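Local coordinates for Iron(3+)-hydroxamate-binding protein FhuD (Bacillus subtilis subsp. subtilis, PDB 3G9Q) that binds iron(3+)-hydroxamate complexes such as ferrichrome and hands them to the membrane permease of the FhuCBGD ABC transporter for iron import, at residues A[14-26]-A[34-48]. Sequence-based numbering, arbitrary orientation.
Sequences PKRVVVMADGYYG and NVVGAPENVFKNPYY
Lys15 O accepts a hydrogen bond from Asn34 ND2 at 3.0 Å, lying near the plane of that amide, where parallel strands 17-19 and 35-37 come together. With helix 25-31 they form a beta-alpha-beta unit at the border of the N-terminal lobe's parallel sheet, strand 35-37 being outermost. The Arg16 guanidinium lays one face against Val36 CG1, 3.7 Å from CZ, while its NE bonds to Leu70 O. Val17 N donates to Asn34 O and Val17 O accepts from Val36 N; a beta bulge then shifts the pairing. Val18 CG2 meets Val36 CG2, which lies between the backbone N and carbonyl carbon because chi1 of -53° puts CG1 anti to that carbon. Val19 N reaches Gly37 O at 3.0 Å. After the strand, Asp22 CB packs on Pro39 CG at 3.4 Å. Tyr25, its CG anti to the backbone N (chi1 173°), carries its ring to 34-48: Val42 CG1 makes a CH-pi contact over one face, Val35 CB nears CE1 and Ala38 CB nears CD1. The ring's CD2 edge meets the face of Tyr48 in a T-shaped pair, planes at 77°, with Asn45 ND2 over the opposite face of Tyr48. A leucine in place of Tyr48 would probably leave the Tyr25 edge without its aromatic face and Gly26 N without this acceptor. That last bond, Gly26 N to Tyr48 OH, spans 3.1 Å and is bent.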
loop_
_atom_site.group_PDB
_atom_site.type_symbol
_atom_site.label_atom_id
_atom_site.label_comp_id
_atom_site.label_asym_id
_atom_site.label_seq_id
_atom_site.Cartn_x
_atom_site.Cartn_y
_atom_site.Cartn_z
ATOM N N PRO A 14 3.697 12.710 21.561
ATOM C CA PRO A 14 4.902 13.430 21.154
ATOM C C PRO A 14 4.579 14.649 20.291
ATOM O O PRO A 14 3.671 14.608 19.451
ATOM C CB PRO A 14 5.703 12.362 20.416
ATOM C CG PRO A 14 4.650 11.444 19.882
ATOM C CD PRO A 14 3.704 11.336 21.030
ATOM N N LYS A 15 5.322 15.730 20.512
ATOM C CA LYS A 15 5.125 16.975 19.777
ATOM C C LYS A 15 5.899 17.049 18.463
ATOM O O LYS A 15 5.467 17.722 17.530
ATOM C CB LYS A 15 5.485 18.174 20.674
ATOM C CG LYS A 15 4.514 18.392 21.847
ATOM C CD LYS A 15 5.061 19.356 22.926
ATOM C CE LYS A 15 5.145 20.812 22.466
ATOM N NZ LYS A 15 5.702 21.691 23.542
ATOM N N ARG A 16 7.035 16.362 18.380
ATOM C CA ARG A 16 7.820 16.378 17.147
ATOM C C ARG A 16 8.370 14.996 16.821
ATOM O O ARG A 16 9.315 14.532 17.458
ATOM C CB ARG A 16 8.981 17.374 17.251
ATOM C CG ARG A 16 8.583 18.830 17.514
ATOM C CD ARG A 16 9.826 19.691 17.591
ATOM N NE ARG A 16 10.517 19.764 16.302
ATOM C CZ ARG A 16 10.149 20.573 15.311
ATOM N NH1 ARG A 16 10.815 20.584 14.167
ATOM N NH2 ARG A 16 9.117 21.380 15.470
ATOM N N VAL A 17 7.781 14.352 15.816
ATOM C CA VAL A 17 8.193 13.015 15.399
ATOM C C VAL A 17 8.852 12.983 14.020
ATOM O O VAL A 17 8.342 13.550 13.056
ATOM C CB VAL A 17 6.987 12.036 15.359
ATOM C CG1 VAL A 17 7.453 10.661 14.916
ATOM C CG2 VAL A 17 6.325 11.950 16.721
ATOM N N VAL A 18 9.997 12.317 13.945
ATOM C CA VAL A 18 10.715 12.153 12.691
ATOM C C VAL A 18 10.547 10.675 12.324
ATOM O O VAL A 18 10.959 9.778 13.080
ATOM C CB VAL A 18 12.223 12.480 12.841
ATOM C CG1 VAL A 18 12.975 12.102 11.569
ATOM C CG2 VAL A 18 12.408 13.947 13.146
ATOM N N VAL A 19 9.924 10.432 11.175
ATOM C CA VAL A 19 9.666 9.079 10.704
ATOM C C VAL A 19 10.604 8.713 9.569
ATOM O O VAL A 19 10.483 9.245 8.474
ATOM C CB VAL A 19 8.210 8.956 10.203
ATOM C CG1 VAL A 19 7.918 7.534 9.782
ATOM C CG2 VAL A 19 7.253 9.400 11.291
HETATM N N MSE A 20 11.544 7.812 9.817
HETATM C CA MSE A 20 12.471 7.425 8.759
HETATM C C MSE A 20 11.977 6.230 7.935
HETATM O O MSE A 20 12.562 5.885 6.901
HETATM C CB MSE A 20 13.865 7.175 9.348
HETATM C CG MSE A 20 14.678 8.465 9.544
HETATM SE SE MSE A 20 16.083 8.354 10.899
HETATM C CE MSE A 20 17.565 7.690 9.823
ATOM N N ALA A 21 10.884 5.616 8.382
ATOM C CA ALA A 21 10.281 4.486 7.672
ATOM C C ALA A 21 9.098 5.008 6.856
ATOM O O ALA A 21 7.977 5.054 7.352
ATOM C CB ALA A 21 9.801 3.437 8.670
ATOM N N ASP A 22 9.351 5.404 5.612
ATOM C CA ASP A 22 8.306 5.943 4.728
ATOM C C ASP A 22 6.925 5.304 4.878
ATOM O O ASP A 22 5.917 6.003 4.940
ATOM C CB ASP A 22 8.746 5.810 3.268
ATOM C CG ASP A 22 9.503 4.523 3.015
ATOM O OD1 ASP A 22 10.598 4.376 3.600
ATOM O OD2 ASP A 22 9.017 3.668 2.246
ATOM N N GLY A 23 6.894 3.974 4.928
ATOM C CA GLY A 23 5.642 3.247 5.036
ATOM C C GLY A 23 4.768 3.463 6.261
ATOM O O GLY A 23 3.667 2.900 6.325
ATOM N N TYR A 24 5.233 4.255 7.227
ATOM C CA TYR A 24 4.451 4.518 8.437
ATOM C C TYR A 24 3.955 5.959 8.559
ATOM O O TYR A 24 3.094 6.250 9.398
ATOM C CB TYR A 24 5.248 4.136 9.698
ATOM C CG TYR A 24 5.569 2.658 9.777
ATOM C CD1 TYR A 24 4.647 1.704 9.318
ATOM C CD2 TYR A 24 6.780 2.206 10.293
ATOM C CE1 TYR A 24 4.918 0.341 9.359
ATOM C CE2 TYR A 24 7.064 0.847 10.344
ATOM C CZ TYR A 24 6.131 -0.084 9.872
ATOM O OH TYR A 24 6.416 -1.432 9.897
ATOM N N TYR A 25 4.480 6.857 7.722
ATOM C CA TYR A 25 4.078 8.268 7.755
ATOM C C TYR A 25 2.561 8.445 7.850
ATOM O O TYR A 25 2.072 9.179 8.716
ATOM C CB TYR A 25 4.608 9.017 6.524
ATOM C CG TYR A 25 4.083 10.425 6.427
ATOM C CD1 TYR A 25 4.542 11.432 7.283
ATOM C CD2 TYR A 25 3.065 10.730 5.551
ATOM C CE1 TYR A 25 3.983 12.714 7.267
ATOM C CE2 TYR A 25 2.503 11.984 5.521
ATOM C CZ TYR A 25 2.957 12.981 6.378
ATOM O OH TYR A 25 2.365 14.234 6.316
ATOM N N GLY A 26 1.830 7.774 6.959
ATOM C CA GLY A 26 0.377 7.858 6.962
ATOM C C GLY A 26 -0.301 7.412 8.258
ATOM O O GLY A 26 -1.429 7.821 8.537
ATOM N N ASN A 34 2.027 15.147 15.113
ATOM C CA ASN A 34 2.745 16.050 14.257
ATOM C C ASN A 34 4.098 15.457 13.838
ATOM O O ASN A 34 4.942 15.118 14.681
ATOM C CB ASN A 34 2.902 17.386 14.981
ATOM C CG ASN A 34 3.733 18.366 14.210
ATOM O OD1 ASN A 34 3.507 18.596 13.017
ATOM N ND2 ASN A 34 4.705 18.965 14.884
ATOM N N VAL A 35 4.280 15.308 12.529
ATOM C CA VAL A 35 5.514 14.760 11.992
ATOM C C VAL A 35 6.330 15.871 11.375
ATOM O O VAL A 35 5.844 16.646 10.545
ATOM C CB VAL A 35 5.242 13.650 10.956
ATOM C CG1 VAL A 35 6.561 13.119 10.389
ATOM C CG2 VAL A 35 4.463 12.530 11.620
ATOM N N VAL A 36 7.586 15.936 11.787
ATOM C CA VAL A 36 8.462 16.995 11.336
ATOM C C VAL A 36 9.441 16.596 10.245
ATOM O O VAL A 36 10.057 17.456 9.623
ATOM C CB VAL A 36 9.181 17.597 12.561
ATOM C CG1 VAL A 36 8.136 18.002 13.601
ATOM C CG2 VAL A 36 10.147 16.586 13.163
ATOM N N GLY A 37 9.549 15.294 9.994
ATOM C CA GLY A 37 10.432 14.801 8.952
ATOM C C GLY A 37 9.989 13.452 8.395
ATOM O O GLY A 37 9.455 12.606 9.121
ATOM N N ALA A 38 10.210 13.252 7.101
ATOM C CA ALA A 38 9.851 12.007 6.438
ATOM C C ALA A 38 10.782 11.789 5.246
ATOM O O ALA A 38 11.334 12.747 4.706
ATOM C CB ALA A 38 8.405 12.062 5.965
ATOM N N PRO A 39 10.997 10.520 4.845
ATOM C CA PRO A 39 11.869 10.200 3.703
ATOM C C PRO A 39 11.263 10.651 2.361
ATOM O O PRO A 39 10.112 11.097 2.305
ATOM C CB PRO A 39 12.038 8.684 3.815
ATOM C CG PRO A 39 10.798 8.249 4.511
ATOM C CD PRO A 39 10.604 9.294 5.563
ATOM N N GLU A 40 12.028 10.529 1.280
ATOM C CA GLU A 40 11.551 10.971 -0.032
ATOM C C GLU A 40 10.265 10.359 -0.562
ATOM O O GLU A 40 9.410 11.064 -1.102
ATOM C CB GLU A 40 12.651 10.807 -1.087
ATOM C CG GLU A 40 13.343 12.129 -1.415
ATOM C CD GLU A 40 12.391 13.172 -2.011
ATOM O OE1 GLU A 40 12.683 14.384 -1.878
ATOM O OE2 GLU A 40 11.366 12.774 -2.619
ATOM N N ASN A 41 10.126 9.051 -0.431
ATOM C CA ASN A 41 8.925 8.389 -0.923
ATOM C C ASN A 41 7.669 9.176 -0.594
ATOM O O ASN A 41 6.815 9.385 -1.448
ATOM C CB ASN A 41 8.838 6.998 -0.316
ATOM C CG ASN A 41 10.051 6.178 -0.630
ATOM O OD1 ASN A 41 10.336 5.929 -1.802
ATOM N ND2 ASN A 41 10.794 5.766 0.405
ATOM N N VAL A 42 7.584 9.621 0.651
ATOM C CA VAL A 42 6.439 10.370 1.134
ATOM C C VAL A 42 6.058 11.540 0.222
ATOM O O VAL A 42 4.887 11.728 -0.122
ATOM C CB VAL A 42 6.722 10.855 2.569
ATOM C CG1 VAL A 42 5.562 11.661 3.113
ATOM C CG2 VAL A 42 7.001 9.645 3.449
ATOM N N PHE A 43 7.053 12.311 -0.190
ATOM C CA PHE A 43 6.814 13.458 -1.057
ATOM C C PHE A 43 6.637 13.046 -2.512
ATOM O O PHE A 43 6.760 13.871 -3.415
ATOM C CB PHE A 43 7.971 14.450 -0.932
ATOM C CG PHE A 43 8.209 14.903 0.468
ATOM C CD1 PHE A 43 8.787 14.047 1.398
ATOM C CD2 PHE A 43 7.794 16.160 0.880
ATOM C CE1 PHE A 43 8.943 14.436 2.714
ATOM C CE2 PHE A 43 7.945 16.560 2.196
ATOM C CZ PHE A 43 8.518 15.699 3.116
ATOM N N LYS A 44 6.356 11.768 -2.743
ATOM C CA LYS A 44 6.138 11.288 -4.101
ATOM C C LYS A 44 4.832 10.522 -4.211
ATOM O O LYS A 44 4.254 10.415 -5.295
ATOM C CB LYS A 44 7.293 10.397 -4.561
ATOM C CG LYS A 44 8.540 11.152 -4.985
ATOM C CD LYS A 44 9.486 10.217 -5.723
ATOM C CE LYS A 44 10.754 10.939 -6.146
ATOM N NZ LYS A 44 11.460 11.526 -4.962
ATOM N N ASN A 45 4.370 10.000 -3.077
ATOM C CA ASN A 45 3.126 9.235 -3.028
ATOM C C ASN A 45 1.944 10.141 -3.380
ATOM O O ASN A 45 1.741 11.169 -2.759
ATOM C CB ASN A 45 2.948 8.643 -1.638
ATOM C CG ASN A 45 1.762 7.719 -1.552
ATOM O OD1 ASN A 45 1.112 7.415 -2.554
ATOM N ND2 ASN A 45 1.473 7.255 -0.345
ATOM N N PRO A 46 1.152 9.770 -4.390
ATOM C CA PRO A 46 0.016 10.606 -4.768
ATOM C C PRO A 46 -1.020 10.755 -3.672
ATOM O O PRO A 46 -1.812 11.698 -3.684
ATOM C CB PRO A 46 -0.541 9.895 -5.992
ATOM C CG PRO A 46 -0.221 8.457 -5.708
ATOM C CD PRO A 46 1.202 8.561 -5.222
ATOM N N TYR A 47 -1.029 9.844 -2.712
ATOM C CA TYR A 47 -2.018 9.966 -1.656
ATOM C C TYR A 47 -1.521 10.887 -0.533
ATOM O O TYR A 47 -2.281 11.275 0.363
ATOM C CB TYR A 47 -2.407 8.570 -1.135
ATOM C CG TYR A 47 -3.014 7.675 -2.198
ATOM C CD1 TYR A 47 -2.575 6.358 -2.364
ATOM C CD2 TYR A 47 -3.999 8.156 -3.074
ATOM C CE1 TYR A 47 -3.091 5.542 -3.368
ATOM C CE2 TYR A 47 -4.524 7.347 -4.089
ATOM C CZ TYR A 47 -4.057 6.039 -4.230
ATOM O OH TYR A 47 -4.536 5.230 -5.246
ATOM N N TYR A 48 -0.245 11.257 -0.606
ATOM C CA TYR A 48 0.368 12.141 0.390
ATOM C C TYR A 48 0.485 13.572 -0.145
ATOM O O TYR A 48 -0.396 14.404 0.085
ATOM C CB TYR A 48 1.771 11.642 0.775
ATOM C CG TYR A 48 1.847 10.373 1.615
ATOM C CD1 TYR A 48 3.062 9.692 1.746
ATOM C CD2 TYR A 48 0.735 9.870 2.301
ATOM C CE1 TYR A 48 3.182 8.553 2.529
ATOM C CE2 TYR A 48 0.849 8.712 3.099
ATOM C CZ TYR A 48 2.083 8.066 3.205
ATOM O OH TYR A 48 2.249 6.956 4.000
#